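Local coordinates for protein, Family 18 Chitinase (PDB 3SIM) that probably hydrolyses chitin as a plant family 18 glycosyl hydrolase built on a TIM barrel, at residues 4-9 with 30-35; 80-85 with 122-127; 186-191 with 216-221; 50-55 with 104-109. All coordinates share one frame; numbering follows the deposited sequence.

Contact 1 (4-9 with 30-35); sequences VEYIGY and QFVLSF
Strand 4-7 meets strand 30-35 in parallel pairing, Tyr6 beside Val32, with the two segment axes 4.6 Å apart at their closest and 25° from parallel. These are the first two strands of the TIM barrel in chain order. Glu5 N donates to Gln30 O and Ile7 N to Val32 O; in return Val32 N reaches Glu5 O at 2.9 Å and Ser34 N reaches Ile7 O at 2.8 Å. Val4, Tyr6, Gln30 and Val32 turn into the barrel, where Val4 CG1 touches Val32 CG2 at 3.6 Å. Tyr6 sets its ring alongside Val32 by placing CG anti to the carbonyl carbon (chi1 -69°). Val32 CB then sits over one face of that ring, 4.2 Å from its centroid, while Ser34 OG stands at the ring edge. The Tyr6 hydroxyl goes deeper, hydrogen-bonding Ser160 and Asn184, and Trp253 stacks on the ring. An alanine in place of Tyr6 would probably leave Val32 without its flat neighbour and Ser160 and Asn184 without their shared hydroxyl partner. On the outer face, Ile7 CG2 lies 4.1 Å from Phe31 CD2 and close to the Leu33 methyl CD2. Beyond the paired residues comes a non-prolyl cis peptide between Ser34 and Phe35, a feature known in family 18 chitinases. Past it, Phe35 presents an edge to the face of Tyr9 in a T-shaped pair, planes at 64°, in which Phe35 CE2 comes 4.0 Å from Tyr9 CG.

Contact 2 (80-85 with 122-127); sequences VSLGGA and IDIDYE
Ser81 OG donates to Asp123 OD2 at 2.9 Å, meeting the carboxylate on its anti side and 26° out of its plane. With OG of Ser81 anti to its backbone N (chi1 -176°) and CG of Asp123 likewise anti to its own, the hydroxyl and the carboxylate meet on the inner face of the sheet, between neighbouring parallel strands. The same Ser81 OG lies 3.4 Å from Asp125 CB, two residues further along the strand from Asp123. From there the Asp125 carboxylate points on toward Glu127, and Asp125 OD2 and Glu127 OE2 stand 2.6 Å apart. Segment 122-127 reads IDIDYE, the end of the DxxDxDxE signature of family 18, carried on a TIM-barrel strand; in this family the final glutamate of the signature is the usual acid, so Glu127 probably has that place here. Around this row the backbone is tightly tied. Leu82 N meets Asp123 O in a nearly straight bond, 173° at the hydrogen, and Gly84 N donates to Asp125 O at 2.9 Å. Water 1 bridges onward, donating to Gly84 O and accepting from Glu127 N. Gly83 lays its CA over one face of the Tyr126 ring, 4.1 Å from the centroid; a side chain on Gly83 would run into Asp125 O and Tyr126 N. Toward the helices, Leu82 CD1 touches Ile124 CD1 at 3.9 Å, the two side chains lying side by side. Farther out, Ser158 and Ser160 both bond Asp123 OD1, and Asp38 bonds the Tyr126 hydroxyl, holding the ring at that end.

Contact 3 (186-191 with 216-221); sequences QFKAYD and LISFST
Phe187 turns its ring toward Ser218 by setting CG anti to the carbonyl carbon (chi1 -70°), and Ser218 answers with OG held between its own backbone N and carbonyl carbon (chi1 69°). The hydroxyl therefore comes to the rim of the aromatic ring and near its plane, 3.9 Å from Phe187 CD2. At the same rim the backbone oxygen of Leu216 lies 3.5 Å from Phe187 CE2, again in the ring plane, so two oxygens line this CH edge. Ile217 adds an apolar touch, its CG2 standing 4.2 Å from Phe187 CE2. Ser218 OG has its clear hydrogen bond with Tyr185 O, just ahead of the segment. Lys188 follows a different course: a chi1 of 53° puts its CG between the backbone N and the carbonyl carbon, 4.1 Å from Ser220 CB, and the bend at chi2 brings its CD the same distance from Ser218 OG. Its amino end carries on to Trp253, with which it makes a cation-pi interaction. A short 3-10 turn presents both residues from one side, closed by Ala189 N on Gln186 O at 3.1 Å. Phe199 and Tyr203 of helix 196-209 pack against Phe187, so the ring is wedged between that helix and strand 215-220. Strand 182-184, this turn, helix 196-209 and strand 215-220 form one beta-alpha-beta crossover, and the contact joins the loop after its first strand to its second. Such loops at the C-terminal ends of the strands border the substrate-binding end of a TIM barrel, consistent with Gln186 touching Glu127.

Contact 4 (50-55 with 104-109); sequences GKFNVF and SNAVTS. With ACT (acetate ion), chain C.
Lys51 and Asn105 lie across each other where a loop packs on helix 99-116, one of the outer helices of the TIM barrel. The lysine amine approaches from above the amide plane, NZ 3.2 Å from Asn105 OD1 and 70° out of the carbonyl plane, while its CG rests 3.9 Å from Asn105 CB. The other branch of the amide, Asn105 ND2, bonds Asn49 O, so one side chain grips the loop at two points. An alanine in place of Asn105 would probably leave the Lys51 amine without this acceptor and Asn49 O without its donor. One helical turn on, Ser109 holds OG between its backbone N and carbonyl carbon (chi1 63°), which lets the hydroxyl work both ways: it accepts from Phe52 N at 3.1 Å, with 166° at the hydrogen, and donates back to Asn105 O at 2.8 Å. That oxygen also takes Ser109 N, from the opposite face of its plane. The Phe52 ring comes in edge-on, with Ser109 OG in its plane 3.6 Å from CD2 and the Ala106 methyl CB 3.9 Å from CE2. On strand 53-54, Asn53 points away from the helix, and its ND2 donates to OXT of an acetate, probably from the crystallisation liquor, at 3.2 Å.

How the contacts relate
All four contacts belong to one TIM barrel. Contacts 1 and 2 pair its strands directly, their centres about 10 Å apart, and strands 28-37 and 76-83 are neighbours that join them. Contact 4 lies outside, about 18 Å from the chain centre; its strand 53-54 pairs with strand 28-37, and Phe52 reaches Tyr126 of contact 2. Contact 3 lies across the barrel, about 28 Å from contact 4 between centres, but touches contact 2 through Gln186. Along the chain contact 1 closes first, contacts 4 and 2 interleave, and contact 3 comes last. Together they run from a peripheral helix to the barrel interior around the family signature, the likely catalytic region.

Contact 1 (4-9 with 30-35)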
loop_
_atom_site.group_PDB
_atom_site.type_symbol
_atom_site.label_atom_id
_atom_site.label_comp_id
_atom_site.label_asym_id
_atom_site.label_seq_id
_atom_site.Cartn_x
_atom_site.Cartn_y
_atom_site.Cartn_z
ATOM N N VAL A 4 -3.960 -6.920 4.471
ATOM C CA VAL A 4 -3.005 -5.842 4.395
ATOM C C VAL A 4 -3.404 -4.621 5.272
ATOM O O VAL A 4 -4.425 -4.058 5.120
ATOM C CB VAL A 4 -2.814 -5.409 2.956
ATOM C CG1 VAL A 4 -1.749 -4.431 2.858
ATOM C CG2 VAL A 4 -2.552 -6.556 2.060
ATOM N N GLU A 5 -2.532 -4.284 6.195
ATOM C CA GLU A 5 -2.652 -3.170 7.122
ATOM C C GLU A 5 -1.641 -2.036 6.919
ATOM O O GLU A 5 -0.513 -2.174 7.260
ATOM C CB GLU A 5 -2.584 -3.674 8.565
ATOM C CG GLU A 5 -2.866 -2.684 9.648
ATOM C CD GLU A 5 -4.400 -2.407 9.911
ATOM O OE1 GLU A 5 -5.234 -2.979 9.279
ATOM O OE2 GLU A 5 -4.743 -1.618 10.738
ATOM N N TYR A 6 -2.070 -0.911 6.367
ATOM C CA TYR A 6 -1.202 0.269 6.302
ATOM C C TYR A 6 -0.912 0.861 7.731
ATOM O O TYR A 6 -1.763 0.845 8.530
ATOM C CB TYR A 6 -1.685 1.312 5.301
ATOM C CG TYR A 6 -1.556 0.878 3.851
ATOM C CD1 TYR A 6 -0.549 1.326 3.045
ATOM C CD2 TYR A 6 -2.382 -0.075 3.334
ATOM C CE1 TYR A 6 -0.456 0.888 1.725
ATOM C CE2 TYR A 6 -2.284 -0.524 2.074
ATOM C CZ TYR A 6 -1.331 -0.055 1.256
ATOM O OH TYR A 6 -1.271 -0.515 0.004
ATOM N N ILE A 7 0.302 1.290 7.985
ATOM C CA ILE A 7 0.715 1.800 9.281
ATOM C C ILE A 7 1.890 2.794 9.238
ATOM O O ILE A 7 2.795 2.705 8.462
ATOM C CB ILE A 7 1.028 0.640 10.317
ATOM C CG1 ILE A 7 1.322 1.163 11.743
ATOM C CG2 ILE A 7 2.166 -0.123 9.900
ATOM C CD1 ILE A 7 1.256 0.192 12.748
ATOM N N GLY A 8 1.826 3.696 10.199
ATOM C CA GLY A 8 2.646 4.866 10.321
ATOM C C GLY A 8 2.260 6.246 9.762
ATOM O O GLY A 8 3.048 7.101 9.822
ATOM N N TYR A 9 1.062 6.373 9.207
ATOM C CA TYR A 9 0.456 7.589 8.741
ATOM C C TYR A 9 -1.081 7.527 8.959
ATOM O O TYR A 9 -1.659 6.525 8.737
ATOM C CB TYR A 9 0.801 7.813 7.280
ATOM C CG TYR A 9 0.525 9.201 6.762
ATOM C CD1 TYR A 9 1.461 10.178 6.831
ATOM C CD2 TYR A 9 -0.672 9.505 6.230
ATOM C CE1 TYR A 9 1.207 11.395 6.393
ATOM C CE2 TYR A 9 -0.941 10.709 5.768
ATOM C CZ TYR A 9 -0.014 11.662 5.851
ATOM O OH TYR A 9 -0.321 12.854 5.376
ATOM N N GLN A 30 0.113 -8.795 6.040
ATOM C CA GLN A 30 1.169 -7.839 5.703
ATOM C C GLN A 30 0.958 -6.448 6.305
ATOM O O GLN A 30 0.034 -5.783 5.969
ATOM C CB GLN A 30 1.454 -7.786 4.202
ATOM C CG GLN A 30 1.430 -9.114 3.475
ATOM C CD GLN A 30 1.623 -9.054 1.941
ATOM O OE1 GLN A 30 2.009 -10.025 1.341
ATOM N NE2 GLN A 30 1.296 -7.967 1.346
ATOM N N PHE A 31 1.826 -6.065 7.221
ATOM C CA PHE A 31 2.033 -4.670 7.602
ATOM C C PHE A 31 2.622 -3.870 6.424
ATOM O O PHE A 31 3.451 -4.375 5.727
ATOM C CB PHE A 31 2.864 -4.524 8.881
ATOM C CG PHE A 31 2.098 -4.803 10.171
ATOM C CD1 PHE A 31 2.382 -5.903 10.940
ATOM C CD2 PHE A 31 1.126 -3.977 10.611
ATOM C CE1 PHE A 31 1.677 -6.145 12.092
ATOM C CE2 PHE A 31 0.452 -4.221 11.730
ATOM C CZ PHE A 31 0.720 -5.304 12.479
ATOM N N VAL A 32 2.140 -2.665 6.171
ATOM C CA VAL A 32 2.760 -1.792 5.182
ATOM C C VAL A 32 3.203 -0.385 5.710
ATOM O O VAL A 32 2.393 0.472 5.980
ATOM C CB VAL A 32 1.912 -1.694 3.829
ATOM C CG1 VAL A 32 2.538 -0.796 2.852
ATOM C CG2 VAL A 32 1.578 -3.017 3.270
ATOM N N LEU A 33 4.493 -0.189 5.857
ATOM C CA LEU A 33 5.031 1.038 6.463
ATOM C C LEU A 33 4.837 2.312 5.569
ATOM O O LEU A 33 5.230 2.326 4.457
ATOM C CB LEU A 33 6.501 0.853 6.828
ATOM C CG LEU A 33 6.915 -0.204 7.836
ATOM C CD1 LEU A 33 8.381 -0.458 7.842
ATOM C CD2 LEU A 33 6.423 0.185 9.206
ATOM N N SER A 34 4.242 3.344 6.102
ATOM C CA SER A 34 3.988 4.522 5.318
ATOM C C SER A 34 4.565 5.818 5.876
ATOM O O SER A 34 4.163 6.239 6.904
ATOM C CB SER A 34 2.475 4.711 5.121
ATOM O OG SER A 34 1.714 3.580 5.322
ATOM N N PHE A 35 5.477 6.468 5.192
ATOM C CA PHE A 35 6.008 6.187 3.890
ATOM C C PHE A 35 7.559 6.396 3.812
ATOM O O PHE A 35 8.142 7.040 4.615
ATOM C CB PHE A 35 5.368 7.108 2.848
ATOM C CG PHE A 35 3.889 6.950 2.678
ATOM C CD1 PHE A 35 3.385 6.097 1.761
ATOM C CD2 PHE A 35 3.014 7.686 3.427
ATOM C CE1 PHE A 35 2.064 5.968 1.595
ATOM C CE2 PHE A 35 1.665 7.551 3.262
ATOM C CZ PHE A 35 1.191 6.692 2.348
#

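Contact 2 (80-85 with 122-127)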
loop_
_atom_site.group_PDB
_atom_site.type_symbol
_atom_site.label_atom_id
_atom_site.label_comp_id
_atom_site.label_asym_id
_atom_site.label_seq_id
_atom_site.Cartn_x
_atom_site.Cartn_y
_atom_site.Cartn_z
ATOM N N VAL A 80 7.261 -1.776 2.743
ATOM C CA VAL A 80 7.252 -0.325 2.759
ATOM C C VAL A 80 6.549 0.283 1.520
ATOM O O VAL A 80 6.746 -0.161 0.417
ATOM C CB VAL A 80 8.673 0.261 2.962
ATOM C CG1 VAL A 80 9.569 -0.167 1.918
ATOM C CG2 VAL A 80 8.661 1.790 3.014
ATOM N N SER A 81 5.734 1.301 1.749
ATOM C CA SER A 81 5.072 2.050 0.708
ATOM C C SER A 81 5.830 3.333 0.292
ATOM O O SER A 81 6.165 4.151 1.104
ATOM C CB SER A 81 3.603 2.344 1.061
ATOM O OG SER A 81 2.880 2.980 0.072
ATOM N N LEU A 82 6.025 3.483 -0.986
ATOM C CA LEU A 82 6.664 4.614 -1.616
ATOM C C LEU A 82 5.670 5.742 -2.004
ATOM O O LEU A 82 4.658 5.521 -2.587
ATOM C CB LEU A 82 7.449 4.166 -2.837
ATOM C CG LEU A 82 8.327 2.913 -2.793
ATOM C CD1 LEU A 82 9.040 2.707 -4.061
ATOM C CD2 LEU A 82 9.290 2.996 -1.664
ATOM N N GLY A 83 6.061 6.951 -1.701
ATOM C CA GLY A 83 5.331 8.139 -2.046
ATOM C C GLY A 83 4.341 8.641 -1.049
ATOM O O GLY A 83 4.688 9.283 -0.110
ATOM N N GLY A 84 3.098 8.342 -1.254
ATOM C CA GLY A 84 2.033 8.936 -0.476
ATOM C C GLY A 84 1.605 10.300 -1.002
ATOM O O GLY A 84 2.246 10.786 -1.844
ATOM N N ALA A 85 0.531 10.883 -0.485
ATOM C CA ALA A 85 0.026 12.169 -0.916
ATOM C C ALA A 85 0.866 13.408 -0.662
ATOM O O ALA A 85 0.995 14.184 -1.525
ATOM C CB ALA A 85 -1.370 12.420 -0.424
ATOM N N ILE A 122 7.758 -4.249 -1.141
ATOM C CA ILE A 122 7.385 -2.849 -1.353
ATOM C C ILE A 122 5.969 -2.633 -1.937
ATOM O O ILE A 122 5.393 -3.515 -2.520
ATOM C CB ILE A 122 8.429 -1.976 -2.097
ATOM C CG1 ILE A 122 8.307 -2.069 -3.600
ATOM C CG2 ILE A 122 9.785 -2.301 -1.703
ATOM C CD1 ILE A 122 8.272 -3.347 -4.067
ATOM N N ASP A 123 5.464 -1.439 -1.765
ATOM C CA ASP A 123 4.188 -1.006 -2.295
ATOM C C ASP A 123 4.378 0.337 -3.016
ATOM O O ASP A 123 5.100 1.165 -2.576
ATOM C CB ASP A 123 3.113 -0.888 -1.223
ATOM C CG ASP A 123 1.803 -0.197 -1.733
ATOM O OD1 ASP A 123 1.197 -0.612 -2.714
ATOM O OD2 ASP A 123 1.439 0.803 -1.187
ATOM N N ILE A 124 3.662 0.517 -4.096
ATOM C CA ILE A 124 3.783 1.744 -4.849
ATOM C C ILE A 124 2.581 2.670 -4.682
ATOM O O ILE A 124 1.502 2.327 -5.051
ATOM C CB ILE A 124 4.037 1.506 -6.350
ATOM C CG1 ILE A 124 5.065 0.381 -6.576
ATOM C CG2 ILE A 124 4.310 2.758 -7.022
ATOM C CD1 ILE A 124 6.392 0.644 -6.040
ATOM N N ASP A 125 2.788 3.805 -4.059
ATOM C CA ASP A 125 1.720 4.767 -3.776
ATOM C C ASP A 125 1.994 6.253 -4.178
ATOM O O ASP A 125 1.694 7.130 -3.453
ATOM C CB ASP A 125 1.164 4.634 -2.347
ATOM C CG ASP A 125 -0.113 5.581 -2.076
ATOM O OD1 ASP A 125 -0.131 6.179 -1.049
ATOM O OD2 ASP A 125 -0.962 5.718 -2.916
ATOM N N TYR A 126 2.619 6.489 -5.317
ATOM C CA TYR A 126 2.648 7.809 -5.884
ATOM C C TYR A 126 1.238 8.216 -6.405
ATOM O O TYR A 126 0.555 7.433 -6.983
ATOM C CB TYR A 126 3.697 7.947 -6.937
ATOM C CG TYR A 126 5.086 7.969 -6.460
ATOM C CD1 TYR A 126 5.672 9.141 -6.019
ATOM C CD2 TYR A 126 5.857 6.823 -6.479
ATOM C CE1 TYR A 126 6.952 9.154 -5.575
ATOM C CE2 TYR A 126 7.129 6.834 -6.070
ATOM C CZ TYR A 126 7.695 7.992 -5.606
ATOM O OH TYR A 126 8.960 7.961 -5.189
ATOM N N GLU A 127 0.824 9.428 -6.112
ATOM C CA GLU A 127 -0.491 9.946 -6.447
ATOM C C GLU A 127 -0.573 11.265 -7.328
ATOM O O GLU A 127 -1.622 11.747 -7.642
ATOM C CB GLU A 127 -1.370 9.993 -5.186
ATOM C CG GLU A 127 -1.459 8.665 -4.378
ATOM C CD GLU A 127 -2.425 8.684 -3.186
ATOM O OE1 GLU A 127 -2.979 9.694 -2.866
ATOM O OE2 GLU A 127 -2.633 7.676 -2.567
HETATM O O HOH W 1 2.375 11.189 -4.564
#

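Contact 3 (186-191 with 216-221)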
loop_
_atom_site.group_PDB
_atom_site.type_symbol
_atom_site.label_atom_id
_atom_site.label_comp_id
_atom_site.label_asym_id
_atom_site.label_seq_id
_atom_site.Cartn_x
_atom_site.Cartn_y
_atom_site.Cartn_z
ATOM N N GLN A 186 -7.733 1.386 -4.189
ATOM C CA GLN A 186 -8.182 2.339 -3.200
ATOM C C GLN A 186 -9.698 2.702 -3.435
ATOM O O GLN A 186 -10.049 3.723 -3.970
ATOM C CB GLN A 186 -7.206 3.538 -3.104
ATOM C CG GLN A 186 -5.757 3.281 -2.679
ATOM C CD GLN A 186 -5.020 4.563 -2.249
ATOM O OE1 GLN A 186 -3.955 4.862 -2.722
ATOM N NE2 GLN A 186 -5.621 5.289 -1.365
ATOM N N PHE A 187 -10.557 1.812 -3.010
ATOM C CA PHE A 187 -11.989 1.965 -3.153
ATOM C C PHE A 187 -12.532 3.176 -2.342
ATOM O O PHE A 187 -13.527 3.707 -2.660
ATOM C CB PHE A 187 -12.775 0.652 -2.953
ATOM C CG PHE A 187 -12.584 -0.370 -4.053
ATOM C CD1 PHE A 187 -13.358 -0.374 -5.175
ATOM C CD2 PHE A 187 -11.619 -1.316 -3.950
ATOM C CE1 PHE A 187 -13.152 -1.290 -6.154
ATOM C CE2 PHE A 187 -11.430 -2.217 -4.912
ATOM C CZ PHE A 187 -12.180 -2.204 -6.023
ATOM N N LYS A 188 -11.789 3.634 -1.359
ATOM C CA LYS A 188 -12.206 4.811 -0.612
ATOM C C LYS A 188 -12.250 6.095 -1.479
ATOM O O LYS A 188 -12.842 7.036 -1.130
ATOM C CB LYS A 188 -11.468 4.977 0.720
ATOM C CG LYS A 188 -10.004 4.951 0.687
ATOM C CD LYS A 188 -9.455 3.508 0.670
ATOM C CE LYS A 188 -7.967 3.459 0.719
ATOM N NZ LYS A 188 -7.501 4.702 0.886
ATOM N N ALA A 189 -11.665 6.041 -2.652
ATOM C CA ALA A 189 -11.700 7.105 -3.627
ATOM C C ALA A 189 -13.082 7.460 -4.215
ATOM O O ALA A 189 -13.298 8.537 -4.587
ATOM C CB ALA A 189 -10.668 6.915 -4.688
ATOM N N TYR A 190 -13.973 6.506 -4.275
ATOM C CA TYR A 190 -15.309 6.749 -4.754
ATOM C C TYR A 190 -16.171 7.546 -3.756
ATOM O O TYR A 190 -15.828 7.638 -2.601
ATOM C CB TYR A 190 -15.965 5.444 -5.132
ATOM C CG TYR A 190 -15.336 4.700 -6.309
ATOM C CD1 TYR A 190 -15.618 5.050 -7.608
ATOM C CD2 TYR A 190 -14.535 3.614 -6.111
ATOM C CE1 TYR A 190 -15.095 4.376 -8.638
ATOM C CE2 TYR A 190 -13.995 2.962 -7.143
ATOM C CZ TYR A 190 -14.270 3.350 -8.401
ATOM O OH TYR A 190 -13.759 2.684 -9.405
ATOM N N ASP A 191 -17.300 8.072 -4.211
ATOM C CA ASP A 191 -18.210 8.870 -3.391
ATOM C C ASP A 191 -18.771 8.112 -2.225
ATOM O O ASP A 191 -18.918 6.957 -2.267
ATOM C CB ASP A 191 -19.481 9.267 -4.122
ATOM C CG ASP A 191 -19.269 10.177 -5.186
ATOM O OD1 ASP A 191 -18.331 10.976 -5.174
ATOM O OD2 ASP A 191 -20.058 10.054 -6.084
ATOM N N LEU A 216 -7.331 -6.727 -4.674
ATOM C CA LEU A 216 -7.890 -6.569 -3.350
ATOM C C LEU A 216 -8.956 -5.461 -3.226
ATOM O O LEU A 216 -8.935 -4.460 -3.880
ATOM C CB LEU A 216 -6.847 -6.388 -2.242
ATOM C CG LEU A 216 -5.504 -7.099 -2.000
ATOM C CD1 LEU A 216 -5.417 -7.679 -0.667
ATOM C CD2 LEU A 216 -5.037 -8.076 -3.046
ATOM N N ILE A 217 -9.932 -5.733 -2.415
ATOM C CA ILE A 217 -10.854 -4.714 -1.938
ATOM C C ILE A 217 -10.311 -3.967 -0.704
ATOM O O ILE A 217 -9.407 -4.406 -0.104
ATOM C CB ILE A 217 -12.277 -5.201 -1.772
ATOM C CG1 ILE A 217 -12.372 -6.234 -0.642
ATOM C CG2 ILE A 217 -12.881 -5.713 -3.090
ATOM C CD1 ILE A 217 -13.767 -6.754 -0.328
ATOM N N SER A 218 -10.921 -2.860 -0.359
ATOM C CA SER A 218 -10.417 -2.005 0.702
ATOM C C SER A 218 -11.433 -1.063 1.353
ATOM O O SER A 218 -12.411 -0.764 0.800
ATOM C CB SER A 218 -9.217 -1.212 0.184
ATOM O OG SER A 218 -9.577 -0.298 -0.743
ATOM N N PHE A 219 -11.100 -0.593 2.525
ATOM C CA PHE A 219 -11.790 0.476 3.221
ATOM C C PHE A 219 -10.840 1.353 4.080
ATOM O O PHE A 219 -9.790 0.940 4.425
ATOM C CB PHE A 219 -12.968 -0.034 4.059
ATOM C CG PHE A 219 -12.596 -0.987 5.173
ATOM C CD1 PHE A 219 -12.191 -0.540 6.388
ATOM C CD2 PHE A 219 -12.711 -2.349 4.995
ATOM C CE1 PHE A 219 -11.881 -1.447 7.403
ATOM C CE2 PHE A 219 -12.397 -3.233 6.009
ATOM C CZ PHE A 219 -11.980 -2.783 7.192
ATOM N N SER A 220 -11.318 2.523 4.432
ATOM C CA SER A 220 -10.663 3.469 5.318
ATOM C C SER A 220 -11.358 3.544 6.671
ATOM O O SER A 220 -12.531 3.443 6.765
ATOM C CB SER A 220 -10.572 4.864 4.704
ATOM O OG SER A 220 -10.336 5.884 5.612
ATOM N N THR A 221 -10.565 3.660 7.698
ATOM C CA THR A 221 -11.011 3.874 9.053
ATOM C C THR A 221 -10.842 5.370 9.485
ATOM O O THR A 221 -10.904 5.680 10.599
ATOM C CB THR A 221 -10.329 2.855 9.994
ATOM O OG1 THR A 221 -8.937 3.151 10.097
ATOM C CG2 THR A 221 -10.631 1.364 9.508
#

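Contact 4 (50-55 with 104-109)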
loop_
_atom_site.group_PDB
_atom_site.type_symbol
_atom_site.label_atom_id
_atom_site.label_comp_id
_atom_site.label_asym_id
_atom_site.label_seq_id
_atom_site.Cartn_x
_atom_site.Cartn_y
_atom_site.Cartn_z
ATOM N N GLY A 50 15.002 10.074 -6.483
ATOM C CA GLY A 50 15.070 8.712 -6.046
ATOM C C GLY A 50 15.973 8.365 -4.856
ATOM O O GLY A 50 16.163 7.229 -4.595
ATOM N N LYS A 51 16.474 9.356 -4.135
ATOM C CA LYS A 51 17.106 9.083 -2.883
ATOM C C LYS A 51 16.089 9.037 -1.732
ATOM O O LYS A 51 15.736 10.023 -1.216
ATOM C CB LYS A 51 18.214 10.095 -2.621
ATOM C CG LYS A 51 19.313 10.127 -3.643
ATOM C CD LYS A 51 20.358 11.113 -3.311
ATOM C CE LYS A 51 21.397 11.243 -4.326
ATOM N NZ LYS A 51 22.336 10.175 -4.458
ATOM N N PHE A 52 15.669 7.856 -1.351
ATOM C CA PHE A 52 14.640 7.706 -0.353
ATOM C C PHE A 52 15.042 8.056 1.074
ATOM O O PHE A 52 16.060 7.681 1.510
ATOM C CB PHE A 52 14.025 6.325 -0.485
ATOM C CG PHE A 52 13.158 6.208 -1.683
ATOM C CD1 PHE A 52 11.813 6.543 -1.611
ATOM C CD2 PHE A 52 13.688 5.905 -2.896
ATOM C CE1 PHE A 52 11.024 6.498 -2.722
ATOM C CE2 PHE A 52 12.918 5.882 -4.001
ATOM C CZ PHE A 52 11.566 6.160 -3.904
ATOM N N ASN A 53 14.173 8.766 1.746
ATOM C CA ASN A 53 14.186 9.024 3.154
ATOM C C ASN A 53 12.986 8.375 3.877
ATOM O O ASN A 53 12.008 8.147 3.274
ATOM C CB ASN A 53 14.227 10.534 3.407
ATOM C CG ASN A 53 15.585 11.131 3.168
ATOM O OD1 ASN A 53 16.533 10.704 3.724
ATOM N ND2 ASN A 53 15.657 12.094 2.335
ATOM N N VAL A 54 13.138 8.082 5.156
ATOM C CA VAL A 54 12.160 7.438 5.994
ATOM C C VAL A 54 11.205 8.454 6.675
ATOM O O VAL A 54 11.655 9.211 7.412
ATOM C CB VAL A 54 12.857 6.552 7.046
ATOM C CG1 VAL A 54 11.943 6.161 8.155
ATOM C CG2 VAL A 54 13.468 5.340 6.424
ATOM N N PHE A 55 9.916 8.463 6.372
ATOM C CA PHE A 55 8.997 9.437 6.976
ATOM C C PHE A 55 8.066 8.952 8.084
ATOM O O PHE A 55 7.369 9.696 8.677
ATOM C CB PHE A 55 8.281 10.256 5.918
ATOM C CG PHE A 55 9.156 11.245 5.212
ATOM C CD1 PHE A 55 9.889 10.866 4.148
ATOM C CD2 PHE A 55 9.246 12.551 5.614
ATOM C CE1 PHE A 55 10.690 11.728 3.525
ATOM C CE2 PHE A 55 10.038 13.428 4.962
ATOM C CZ PHE A 55 10.771 13.018 3.929
ATOM N N SER A 104 19.098 4.119 -10.238
ATOM C CA SER A 104 20.319 3.867 -9.491
ATOM C C SER A 104 20.216 4.366 -8.037
ATOM O O SER A 104 20.533 3.654 -7.134
ATOM C CB SER A 104 21.499 4.524 -10.187
ATOM O OG SER A 104 22.610 4.469 -9.381
ATOM N N ASN A 105 19.708 5.581 -7.862
ATOM C CA ASN A 105 19.494 6.129 -6.531
ATOM C C ASN A 105 18.470 5.334 -5.683
ATOM O O ASN A 105 18.699 5.101 -4.543
ATOM C CB ASN A 105 19.119 7.604 -6.553
ATOM C CG ASN A 105 20.258 8.535 -7.057
ATOM O OD1 ASN A 105 21.385 8.270 -6.879
ATOM N ND2 ASN A 105 19.881 9.617 -7.655
ATOM N N ALA A 106 17.367 4.945 -6.313
ATOM C CA ALA A 106 16.307 4.194 -5.696
ATOM C C ALA A 106 16.741 2.784 -5.212
ATOM O O ALA A 106 16.487 2.437 -4.116
ATOM C CB ALA A 106 15.115 4.108 -6.656
ATOM N N VAL A 107 17.437 2.055 -6.066
ATOM C CA VAL A 107 17.972 0.768 -5.722
ATOM C C VAL A 107 18.972 0.876 -4.550
ATOM O O VAL A 107 18.843 0.177 -3.644
ATOM C CB VAL A 107 18.579 -0.035 -6.962
ATOM C CG1 VAL A 107 19.190 -1.302 -6.553
ATOM C CG2 VAL A 107 17.540 -0.312 -8.049
ATOM N N THR A 108 19.893 1.805 -4.584
ATOM C CA THR A 108 20.834 1.931 -3.477
ATOM C C THR A 108 20.174 2.285 -2.131
ATOM O O THR A 108 20.297 1.577 -1.209
ATOM C CB THR A 108 21.896 2.992 -3.818
ATOM O OG1 THR A 108 22.620 2.588 -4.964
ATOM C CG2 THR A 108 22.803 3.209 -2.659
ATOM N N SER A 109 19.369 3.321 -2.117
ATOM C CA SER A 109 18.678 3.810 -0.944
ATOM C C SER A 109 17.629 2.860 -0.331
ATOM O O SER A 109 17.555 2.715 0.803
ATOM C CB SER A 109 18.098 5.223 -1.215
ATOM O OG SER A 109 17.174 5.235 -2.203
HETATM C C ACT C . 18.889 13.161 0.782
HETATM O O ACT C . 19.231 13.695 -0.301
HETATM O OXT ACT C . 18.213 13.900 1.540
HETATM C CH3 ACT C . 19.255 11.732 1.131
#